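Local coordinates for protein Dot/Icm T4SS effector (Legionella pneumophila, PDB 6VVE) that acts as an effector kinase that is activated by host inositol hexakisphosphate and binds ADP and manganese, at residues A[170-174]-A[175-179]; A[223-226]-A[227-231]; A[109-112]-A[113-116]; A[272-275]-A[276-280]. One frame throughout, in Å; residues are numbered along the deposited sequence.

Contact 1. Residues A[170-174]-A[175-179]; sequences KELND and AGYWH
Asn173, in the last turn of helix 159-174, reaches forward to the backbone of Tyr177. Its CB lies 4.0 Å from Tyr177 O, and CG turns beside the backbone N, opposite the carbonyl carbon (chi1 -60°). ND2 then donates to Tyr177 O at 2.9 Å in a nearly straight bond (163°), which lies in the amide plane and meets a lone pair of the carbonyl. The same nitrogen rests 3.6 Å from Trp178 CB, while OD1 accepts from the backbone N of Trp232, so both ends of the amide are engaged and its rotation is fixed. Leu172 CG packs on Tyr177 CB at 3.7 Å, the two side chains crossing at about a right angle. Leu172 O is shared by two donors from opposite faces of its plane, Ala175 N at 3.1 Å and Tyr177 N at 3.3 Å. Gly176, with phi at 93°, gives its N-H to Asn173 O at 2.9 Å. This bond and Tyr177 N to Leu172 O, reaching back round Gly176, form a Schellman motif. It closes helix 159-174; the chain then passes through strand 177-178 to His179, consistent with the entry to the catalytic loop of the kinase fold.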
loop_
_atom_site.group_PDB
_atom_site.type_symbol
_atom_site.label_atom_id
_atom_site.label_comp_id
_atom_site.label_asym_id
_atom_site.label_seq_id
_atom_site.Cartn_x
_atom_site.Cartn_y
_atom_site.Cartn_z
ATOM N N LYS A 170 2.883 -4.591 7.384
ATOM C CA LYS A 170 2.361 -4.775 8.733
ATOM C C LYS A 170 2.209 -3.441 9.450
ATOM O O LYS A 170 1.211 -3.210 10.146
ATOM C CB LYS A 170 3.278 -5.692 9.531
ATOM C CG LYS A 170 2.788 -5.979 10.947
ATOM C CD LYS A 170 3.800 -6.824 11.718
ATOM C CE LYS A 170 3.305 -7.126 13.128
ATOM N NZ LYS A 170 2.986 -5.895 13.891
ATOM N N GLU A 171 3.193 -2.553 9.300
ATOM C CA GLU A 171 3.074 -1.211 9.869
ATOM C C GLU A 171 1.828 -0.521 9.334
ATOM O O GLU A 171 1.112 0.162 10.075
ATOM C CB GLU A 171 4.332 -0.400 9.542
ATOM C CG GLU A 171 4.670 0.677 10.547
ATOM C CD GLU A 171 6.066 1.245 10.343
ATOM O OE1 GLU A 171 6.820 0.695 9.512
ATOM O OE2 GLU A 171 6.410 2.242 11.017
ATOM N N LEU A 172 1.539 -0.713 8.046
ATOM C CA LEU A 172 0.309 -0.185 7.469
ATOM C C LEU A 172 -0.919 -0.834 8.101
ATOM O O LEU A 172 -1.841 -0.143 8.559
ATOM C CB LEU A 172 0.322 -0.414 5.958
ATOM C CG LEU A 172 -0.771 0.265 5.139
ATOM C CD1 LEU A 172 -0.489 1.756 5.014
ATOM C CD2 LEU A 172 -0.891 -0.389 3.764
ATOM N N ASN A 173 -0.933 -2.171 8.160
ATOM C CA ASN A 173 -2.079 -2.876 8.717
ATOM C C ASN A 173 -2.285 -2.518 10.186
ATOM O O ASN A 173 -3.426 -2.355 10.637
ATOM C CB ASN A 173 -1.904 -4.390 8.566
ATOM C CG ASN A 173 -1.759 -4.834 7.110
ATOM O OD1 ASN A 173 -1.191 -5.888 6.828
ATOM N ND2 ASN A 173 -2.284 -4.031 6.182
ATOM N N ASP A 174 -1.191 -2.402 10.954
ATOM C CA ASP A 174 -1.324 -2.075 12.370
ATOM C C ASP A 174 -2.070 -0.767 12.585
ATOM O O ASP A 174 -2.697 -0.579 13.638
ATOM C CB ASP A 174 0.055 -1.999 13.034
ATOM C CG ASP A 174 0.697 -3.366 13.198
ATOM O OD1 ASP A 174 0.004 -4.379 12.985
ATOM O OD2 ASP A 174 1.896 -3.421 13.544
ATOM N N ALA A 175 -2.021 0.138 11.611
ATOM C CA ALA A 175 -2.674 1.432 11.690
ATOM C C ALA A 175 -4.096 1.435 11.128
ATOM O O ALA A 175 -4.758 2.495 11.132
ATOM C CB ALA A 175 -1.830 2.484 10.946
ATOM N N GLY A 176 -4.591 0.292 10.671
ATOM C CA GLY A 176 -5.942 0.203 10.154
ATOM C C GLY A 176 -6.096 0.384 8.657
ATOM O O GLY A 176 -7.233 0.485 8.184
ATOM N N TYR A 177 -5.000 0.442 7.904
ATOM C CA TYR A 177 -5.033 0.506 6.453
ATOM C C TYR A 177 -4.627 -0.843 5.870
ATOM O O TYR A 177 -3.803 -1.561 6.446
ATOM C CB TYR A 177 -4.087 1.582 5.920
ATOM C CG TYR A 177 -4.387 3.003 6.371
ATOM C CD1 TYR A 177 -5.377 3.748 5.762
ATOM C CD2 TYR A 177 -3.661 3.588 7.394
ATOM C CE1 TYR A 177 -5.651 5.047 6.161
ATOM C CE2 TYR A 177 -3.910 4.894 7.799
ATOM C CZ TYR A 177 -4.917 5.615 7.180
ATOM O OH TYR A 177 -5.179 6.909 7.577
ATOM N N TRP A 178 -5.191 -1.190 4.713
ATOM C CA TRP A 178 -4.757 -2.404 4.034
ATOM C C TRP A 178 -4.928 -2.271 2.523
ATOM O O TRP A 178 -5.690 -1.430 2.020
ATOM C CB TRP A 178 -5.497 -3.640 4.571
ATOM C CG TRP A 178 -6.993 -3.671 4.389
ATOM C CD1 TRP A 178 -7.678 -4.254 3.359
ATOM C CD2 TRP A 178 -7.986 -3.161 5.287
ATOM N NE1 TRP A 178 -9.033 -4.115 3.549
ATOM C CE2 TRP A 178 -9.246 -3.443 4.723
ATOM C CE3 TRP A 178 -7.933 -2.479 6.511
ATOM C CZ2 TRP A 178 -10.442 -3.057 5.334
ATOM C CZ3 TRP A 178 -9.118 -2.102 7.113
ATOM C CH2 TRP A 178 -10.353 -2.393 6.529
ATOM N N HIS A 179 -4.195 -3.124 1.804
ATOM C CA HIS A 179 -4.229 -3.121 0.339
ATOM C C HIS A 179 -5.563 -3.674 -0.146
ATOM O O HIS A 179 -6.012 -4.713 0.354
ATOM C CB HIS A 179 -3.069 -3.966 -0.186
ATOM C CG HIS A 179 -2.722 -3.711 -1.621
ATOM N ND1 HIS A 179 -3.641 -3.817 -2.641
ATOM C CD2 HIS A 179 -1.548 -3.368 -2.202
ATOM C CE1 HIS A 179 -3.049 -3.541 -3.789
ATOM N NE2 HIS A 179 -1.780 -3.260 -3.548
#

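Contact 2. Residues A[223-226]-A[227-231]; sequences KSLV and YGKDQ
Ser224 and Gly228 share the shortest of the four backbone bonds joining the two segments, Gly228 N to Ser224 O at 2.8 Å, in the C-terminal part of the alpha-helix 219-229. Tyr227 N to Lys223 O (2.9 Å) and Lys229 N to Leu225 O (3.0 Å) continue the same i to i+4 pattern. It fades at Asp230 N, whose bond to Val226 O is weak at 3.3 Å, and Asp230 is the first residue to leave helical angles. Its buried carboxylate takes over as an anchor: OD2 accepts from Leu268 N and is bonded to Tyr260 OH, and OD1 is bonded to Ser269 OG, a setting that would probably favour the charged form. Outward from the backbone, the Tyr227 ring lies across the end of the preceding turn. With CG set beside its own backbone N (chi1 -68°), the ring turns one face to Lys223 O, which sits 3.4 Å from Tyr227 CG. Leu225 and Lys229 run side by side in the same direction. Beyond this pair the lysine chain bends at chi3 and chi4, and that bend brings NZ to Asn173 O at the end of helix 159-174. The leucine leans on Trp178 of strand 177-178. Where the two chains meet, Leu225 CD1 is 4.1 Å from Lys229 CG, the same methylene that passes 3.5 Å from Leu225 O.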
loop_
_atom_site.group_PDB
_atom_site.type_symbol
_atom_site.label_atom_id
_atom_site.label_comp_id
_atom_site.label_asym_id
_atom_site.label_seq_id
_atom_site.Cartn_x
_atom_site.Cartn_y
_atom_site.Cartn_z
ATOM N N LYS A 223 -15.451 -8.758 8.765
ATOM C CA LYS A 223 -14.474 -9.745 8.323
ATOM C C LYS A 223 -13.367 -9.089 7.508
ATOM O O LYS A 223 -12.192 -9.436 7.659
ATOM C CB LYS A 223 -15.160 -10.841 7.516
ATOM C CG LYS A 223 -16.073 -11.726 8.346
ATOM C CD LYS A 223 -16.846 -12.710 7.473
ATOM C CE LYS A 223 -17.671 -13.679 8.320
ATOM N NZ LYS A 223 -18.538 -14.557 7.478
ATOM N N SER A 224 -13.720 -8.127 6.655
ATOM C CA SER A 224 -12.712 -7.436 5.853
ATOM C C SER A 224 -11.708 -6.709 6.735
ATOM O O SER A 224 -10.506 -6.687 6.431
ATOM C CB SER A 224 -13.384 -6.450 4.893
ATOM O OG SER A 224 -14.106 -7.143 3.886
ATOM N N LEU A 225 -12.179 -6.111 7.838
ATOM C CA LEU A 225 -11.263 -5.445 8.756
ATOM C C LEU A 225 -10.299 -6.442 9.390
ATOM O O LEU A 225 -9.099 -6.170 9.511
ATOM C CB LEU A 225 -12.048 -4.699 9.842
ATOM C CG LEU A 225 -11.233 -4.102 10.974
ATOM C CD1 LEU A 225 -10.195 -3.114 10.444
ATOM C CD2 LEU A 225 -12.144 -3.402 11.994
ATOM N N VAL A 226 -10.804 -7.604 9.802
ATOM C CA VAL A 226 -9.939 -8.615 10.407
ATOM C C VAL A 226 -8.917 -9.113 9.392
ATOM O O VAL A 226 -7.718 -9.228 9.691
ATOM C CB VAL A 226 -10.785 -9.767 10.969
ATOM C CG1 VAL A 226 -9.891 -10.899 11.457
ATOM C CG2 VAL A 226 -11.673 -9.261 12.096
ATOM N N TYR A 227 -9.374 -9.408 8.172
ATOM C CA TYR A 227 -8.459 -9.900 7.145
ATOM C C TYR A 227 -7.428 -8.833 6.778
ATOM O O TYR A 227 -6.259 -9.144 6.506
ATOM C CB TYR A 227 -9.232 -10.333 5.905
ATOM C CG TYR A 227 -10.100 -11.560 6.083
ATOM C CD1 TYR A 227 -9.783 -12.540 7.015
ATOM C CD2 TYR A 227 -11.228 -11.751 5.296
ATOM C CE1 TYR A 227 -10.567 -13.664 7.166
ATOM C CE2 TYR A 227 -12.017 -12.874 5.438
ATOM C CZ TYR A 227 -11.683 -13.831 6.372
ATOM O OH TYR A 227 -12.479 -14.954 6.510
ATOM N N GLY A 228 -7.840 -7.566 6.777
ATOM C CA GLY A 228 -6.918 -6.503 6.418
ATOM C C GLY A 228 -5.820 -6.305 7.444
ATOM O O GLY A 228 -4.659 -6.111 7.082
ATOM N N LYS A 229 -6.168 -6.357 8.737
ATOM C CA LYS A 229 -5.167 -6.161 9.777
ATOM C C LYS A 229 -4.130 -7.278 9.792
ATOM O O LYS A 229 -2.996 -7.052 10.231
ATOM C CB LYS A 229 -5.844 -6.048 11.142
ATOM C CG LYS A 229 -6.550 -4.707 11.367
ATOM C CD LYS A 229 -6.831 -4.447 12.840
ATOM C CE LYS A 229 -5.560 -4.101 13.612
ATOM N NZ LYS A 229 -4.944 -2.821 13.154
ATOM N N ASP A 230 -4.494 -8.479 9.332
ATOM C CA ASP A 230 -3.576 -9.608 9.251
ATOM C C ASP A 230 -3.081 -9.842 7.833
ATOM O O ASP A 230 -2.460 -10.871 7.560
ATOM C CB ASP A 230 -4.247 -10.882 9.783
ATOM C CG ASP A 230 -4.577 -10.783 11.276
ATOM O OD1 ASP A 230 -4.012 -9.890 11.954
ATOM O OD2 ASP A 230 -5.401 -11.592 11.764
ATOM N N GLN A 231 -3.354 -8.909 6.923
ATOM C CA GLN A 231 -2.947 -9.050 5.530
ATOM C C GLN A 231 -1.475 -9.413 5.419
ATOM O O GLN A 231 -1.106 -10.362 4.712
ATOM C CB GLN A 231 -3.240 -7.732 4.802
ATOM C CG GLN A 231 -3.164 -7.767 3.309
ATOM C CD GLN A 231 -3.624 -6.457 2.702
ATOM O OE1 GLN A 231 -2.997 -5.415 2.898
ATOM N NE2 GLN A 231 -4.741 -6.497 1.998
#

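Contact 3. Residues A[109-112]-A[113-116]; sequences NLHI and IEQQ
Ile113 lies back over the preceding turn of helix 102-121, touching Asn109 with its longer branch. This helix follows strand 91-96 and packs beside the five-stranded sheet, a place consistent with helix C of the protein kinase fold. Ile113 N donates to Asn109 O at 2.9 Å, and CG1, turned beside the backbone N (chi1 -67°), brings the branch over the same oxygen, with CG1 3.2 Å from Asn109 O. The Ile113 side chain also touches Leu132, Phe26 and Ile28, strand residues of both larger antiparallel sheets. The neighbouring Ile112 sets CG2 opposite its backbone N and beside its carbonyl carbon, 3.6 Å from Ile113 N. Ile112 O accepts from Gln116 N at 2.7 Å, while the Gln116 side chain heads for Val49 and Met51 of strand 44-53.

Glu114 turns the other way, to side chains one turn earlier. Its extended chain crosses Leu110 so that CD2 of the leucine lies 3.5 Å from Glu114 CD. OE1 of the carboxylate then comes over one face of the His111 ring, 4.0 Å from ND1, the two planes 89° apart; its negative charge, together with Glu107, whose OE2 makes a weak hydrogen bond with NE2, would probably favour positive charge on that ring. His111 also lies close to the ring of Tyr212, with their planes only slightly inclined. Gln115, whose OE1 is taken by Phe210 N, completes the link: one water at the imidazole edge is 2.8 Å from His111 ND1 and accepts from Gln115 NE2 at 3.3 Å.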
loop_
_atom_site.group_PDB
_atom_site.type_symbol
_atom_site.label_atom_id
_atom_site.label_comp_id
_atom_site.label_asym_id
_atom_site.label_seq_id
_atom_site.Cartn_x
_atom_site.Cartn_y
_atom_site.Cartn_z
ATOM N N ASN A 109 -8.251 11.208 -4.259
ATOM C CA ASN A 109 -6.972 11.911 -4.252
ATOM C C ASN A 109 -6.653 12.468 -2.874
ATOM O O ASN A 109 -5.517 12.357 -2.399
ATOM C CB ASN A 109 -6.981 13.040 -5.286
ATOM C CG ASN A 109 -6.789 12.534 -6.715
ATOM O OD1 ASN A 109 -6.472 11.369 -6.944
ATOM N ND2 ASN A 109 -6.980 13.420 -7.675
ATOM N N LEU A 110 -7.641 13.072 -2.215
ATOM C CA LEU A 110 -7.411 13.604 -0.878
ATOM C C LEU A 110 -6.979 12.504 0.087
ATOM O O LEU A 110 -6.069 12.698 0.901
ATOM C CB LEU A 110 -8.676 14.302 -0.370
ATOM C CG LEU A 110 -8.506 15.225 0.837
ATOM C CD1 LEU A 110 -9.558 16.334 0.810
ATOM C CD2 LEU A 110 -8.590 14.455 2.132
ATOM N N HIS A 111 -7.621 11.341 0.016
ATOM C CA HIS A 111 -7.250 10.248 0.908
ATOM C C HIS A 111 -5.886 9.682 0.551
ATOM O O HIS A 111 -5.111 9.317 1.445
ATOM C CB HIS A 111 -8.321 9.155 0.874
ATOM C CG HIS A 111 -9.534 9.479 1.686
ATOM N ND1 HIS A 111 -9.659 9.125 3.013
ATOM C CD2 HIS A 111 -10.667 10.143 1.364
ATOM C CE1 HIS A 111 -10.823 9.551 3.470
ATOM N NE2 HIS A 111 -11.454 10.172 2.489
ATOM N N ILE A 112 -5.567 9.617 -0.749
ATOM C CA ILE A 112 -4.254 9.132 -1.160
ATOM C C ILE A 112 -3.157 10.059 -0.645
ATOM O O ILE A 112 -2.107 9.603 -0.177
ATOM C CB ILE A 112 -4.185 8.976 -2.690
ATOM C CG1 ILE A 112 -5.043 7.783 -3.127
ATOM C CG2 ILE A 112 -2.745 8.817 -3.135
ATOM C CD1 ILE A 112 -5.030 7.524 -4.633
ATOM N N ILE A 113 -3.379 11.373 -0.729
ATOM C CA ILE A 113 -2.391 12.326 -0.231
ATOM C C ILE A 113 -2.172 12.115 1.262
ATOM O O ILE A 113 -1.033 12.034 1.737
ATOM C CB ILE A 113 -2.828 13.767 -0.543
ATOM C CG1 ILE A 113 -2.802 14.030 -2.048
ATOM C CG2 ILE A 113 -1.942 14.750 0.198
ATOM C CD1 ILE A 113 -3.606 15.224 -2.483
ATOM N N GLU A 114 -3.262 12.021 2.026
ATOM C CA GLU A 114 -3.140 11.753 3.457
ATOM C C GLU A 114 -2.420 10.435 3.699
ATOM O O GLU A 114 -1.578 10.329 4.599
ATOM C CB GLU A 114 -4.522 11.737 4.104
ATOM C CG GLU A 114 -5.243 13.082 4.043
ATOM C CD GLU A 114 -6.639 13.019 4.619
ATOM O OE1 GLU A 114 -7.338 12.013 4.388
ATOM O OE2 GLU A 114 -7.034 13.970 5.330
ATOM N N GLN A 115 -2.727 9.416 2.894
ATOM C CA GLN A 115 -2.073 8.123 3.069
ATOM C C GLN A 115 -0.597 8.208 2.708
ATOM O O GLN A 115 0.244 7.573 3.352
ATOM C CB GLN A 115 -2.795 7.062 2.236
ATOM C CG GLN A 115 -4.195 6.747 2.781
ATOM C CD GLN A 115 -5.057 5.988 1.799
ATOM O OE1 GLN A 115 -4.576 5.468 0.791
ATOM N NE2 GLN A 115 -6.345 5.916 2.092
ATOM N N GLN A 116 -0.264 8.994 1.683
ATOM C CA GLN A 116 1.139 9.235 1.366
ATOM C C GLN A 116 1.866 9.851 2.556
ATOM O O GLN A 116 2.999 9.464 2.873
ATOM C CB GLN A 116 1.249 10.143 0.144
ATOM C CG GLN A 116 2.655 10.245 -0.444
ATOM C CD GLN A 116 2.971 9.098 -1.396
ATOM O OE1 GLN A 116 2.935 7.931 -1.016
ATOM N NE2 GLN A 116 3.261 9.433 -2.642
HETATM O O HOH W 1 -7.423 8.042 4.362
#

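Contact 4. Residues A[272-275]-A[276-280]; sequences PHTL and LRFYH
Pro272 opens a short regular alpha-helix, 272-280, in which each of four carbonyls of residues 272-275 accepts from an N-H four residues on. Pro272 O to Leu276 N, His273 O to Arg277 N and Thr274 O to Phe278 N are each 2.9 Å long, and Leu275 O to Tyr279 N is 2.8 Å. The proline, lacking an N-H of its own, fits the first turn, where no partner for one is needed.

The side-chain contact that stands out joins Thr274 and Phe278, which lie alongside each other and point the same way. The threonine methyl is opposite the backbone N, with OG1 beside that nitrogen (chi1 -59°). This carries CG2 over one face of the phenyl ring in a CH-pi contact, 4.0 Å from the centroid of the Phe278 ring and 17° from its normal. The methyl is shifted from the centre toward the rim, and its nearest ring atom is Phe278 CE2, at 3.8 Å from Thr274 CG2. The methyl, not the hydroxyl, is the branch over the ring, while Thr274 O lies 3.5 Å from Phe278 CG. On the next residue, Tyr279 CB passes 3.1 Å from Leu275 O, and the CG of the tyrosine, anti to its own N (chi1 178°), sends the ring away from the turn behind it.

Phe278 meets the loop residues Leu283 and Ile284, and Thr274 touches Leu268 in the loop before the helix. Leu276 packs against Leu294 and Ile298, and Tyr279 against Ala291, so this short helix packs against helix 288-299 near the end of the chain.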
loop_
_atom_site.group_PDB
_atom_site.type_symbol
_atom_site.label_atom_id
_atom_site.label_comp_id
_atom_site.label_asym_id
_atom_site.label_seq_id
_atom_site.Cartn_x
_atom_site.Cartn_y
_atom_site.Cartn_z
ATOM N N PRO A 272 -0.297 -10.312 20.115
ATOM C CA PRO A 272 1.055 -10.863 19.903
ATOM C C PRO A 272 1.263 -12.218 20.562
ATOM O O PRO A 272 2.038 -13.040 20.045
ATOM C CB PRO A 272 1.972 -9.788 20.513
ATOM C CG PRO A 272 1.179 -8.522 20.432
ATOM C CD PRO A 272 -0.267 -8.928 20.632
ATOM N N HIS A 273 0.595 -12.484 21.691
ATOM C CA HIS A 273 0.743 -13.789 22.328
ATOM C C HIS A 273 0.226 -14.909 21.425
ATOM O O HIS A 273 0.753 -16.026 21.455
ATOM C CB HIS A 273 0.025 -13.813 23.679
ATOM C CG HIS A 273 -1.466 -13.730 23.578
ATOM N ND1 HIS A 273 -2.152 -12.532 23.596
ATOM C CD2 HIS A 273 -2.407 -14.699 23.468
ATOM C CE1 HIS A 273 -3.448 -12.769 23.497
ATOM N NE2 HIS A 273 -3.630 -14.075 23.418
ATOM N N THR A 274 -0.805 -14.633 20.628
ATOM C CA THR A 274 -1.278 -15.623 19.669
ATOM C C THR A 274 -0.231 -15.866 18.589
ATOM O O THR A 274 0.063 -17.013 18.246
ATOM C CB THR A 274 -2.598 -15.167 19.044
ATOM O OG1 THR A 274 -3.582 -14.976 20.065
ATOM C CG2 THR A 274 -3.110 -16.207 18.048
ATOM N N LEU A 275 0.340 -14.793 18.038
ATOM C CA LEU A 275 1.354 -14.940 17.000
ATOM C C LEU A 275 2.551 -15.727 17.522
ATOM O O LEU A 275 3.054 -16.639 16.853
ATOM C CB LEU A 275 1.794 -13.560 16.499
ATOM C CG LEU A 275 0.767 -12.752 15.712
ATOM C CD1 LEU A 275 1.178 -11.298 15.630
ATOM C CD2 LEU A 275 0.573 -13.322 14.334
ATOM N N LEU A 276 3.019 -15.391 18.727
ATOM C CA LEU A 276 4.172 -16.089 19.286
ATOM C C LEU A 276 3.841 -17.543 19.588
ATOM O O LEU A 276 4.672 -18.428 19.367
ATOM C CB LEU A 276 4.653 -15.384 20.550
ATOM C CG LEU A 276 6.067 -14.794 20.523
ATOM C CD1 LEU A 276 6.461 -14.319 21.921
ATOM C CD2 LEU A 276 7.098 -15.782 20.001
ATOM N N ARG A 277 2.641 -17.806 20.112
ATOM C CA ARG A 277 2.240 -19.182 20.395
ATOM C C ARG A 277 2.181 -20.005 19.112
ATOM O O ARG A 277 2.777 -21.085 19.023
ATOM C CB ARG A 277 0.887 -19.190 21.110
ATOM C CG ARG A 277 0.268 -20.568 21.309
ATOM C CD ARG A 277 1.167 -21.478 22.129
ATOM N NE ARG A 277 1.472 -20.916 23.438
ATOM C CZ ARG A 277 2.358 -21.429 24.288
ATOM N NH1 ARG A 277 3.030 -22.529 23.965
ATOM N NH2 ARG A 277 2.570 -20.841 25.461
ATOM N N PHE A 278 1.456 -19.510 18.106
ATOM C CA PHE A 278 1.380 -20.220 16.833
ATOM C C PHE A 278 2.766 -20.371 16.206
ATOM O O PHE A 278 3.089 -21.421 15.637
ATOM C CB PHE A 278 0.442 -19.489 15.878
ATOM C CG PHE A 278 -1.026 -19.654 16.203
ATOM C CD1 PHE A 278 -1.442 -20.410 17.290
ATOM C CD2 PHE A 278 -1.987 -19.047 15.419
ATOM C CE1 PHE A 278 -2.786 -20.563 17.577
ATOM C CE2 PHE A 278 -3.340 -19.196 15.703
ATOM C CZ PHE A 278 -3.736 -19.951 16.771
ATOM N N TYR A 279 3.597 -19.328 16.286
ATOM C CA TYR A 279 4.954 -19.426 15.753
ATOM C C TYR A 279 5.766 -20.469 16.511
ATOM O O TYR A 279 6.491 -21.273 15.903
ATOM C CB TYR A 279 5.638 -18.058 15.820
ATOM C CG TYR A 279 7.067 -18.058 15.327
ATOM C CD1 TYR A 279 7.352 -18.148 13.966
ATOM C CD2 TYR A 279 8.133 -17.973 16.219
ATOM C CE1 TYR A 279 8.653 -18.150 13.511
ATOM C CE2 TYR A 279 9.435 -17.971 15.772
ATOM C CZ TYR A 279 9.692 -18.060 14.416
ATOM O OH TYR A 279 10.985 -18.061 13.968
ATOM N N HIS A 280 5.649 -20.478 17.845
ATOM C CA HIS A 280 6.383 -21.447 18.649
ATOM C C HIS A 280 5.941 -22.871 18.349
ATOM O O HIS A 280 6.753 -23.797 18.418
ATOM C CB HIS A 280 6.195 -21.133 20.132
ATOM C CG HIS A 280 7.046 -21.967 21.041
ATOM N ND1 HIS A 280 8.397 -22.153 20.834
ATOM C CD2 HIS A 280 6.739 -22.658 22.166
ATOM C CE1 HIS A 280 8.883 -22.924 21.790
ATOM N NE2 HIS A 280 7.899 -23.245 22.609
#

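How the contacts relate
Along the chain the order is contact 3, contact 1, contact 2, contact 4. Contacts 1 and 2, with centres 9 Å apart, touch directly: Asn173 CG packs 3.2 Å from Gly228 O where helices 159-174 and 219-229 end, and Gln231 NE2, at the start of helix 231-239, bonds to His179 O. Contact 3, on helix 102-121, which touches strands of both larger sheets, lies about 15 Å from contact 1 between centres and meets it through Tyr177 and Gln115. Contact 4 lies about 34 Å from contact 3 between centres, across the chain's centre. The series runs from the sheet-rich part, with the inositol hexakisphosphate pocket and much of the ADP pocket, into the mainly helical part.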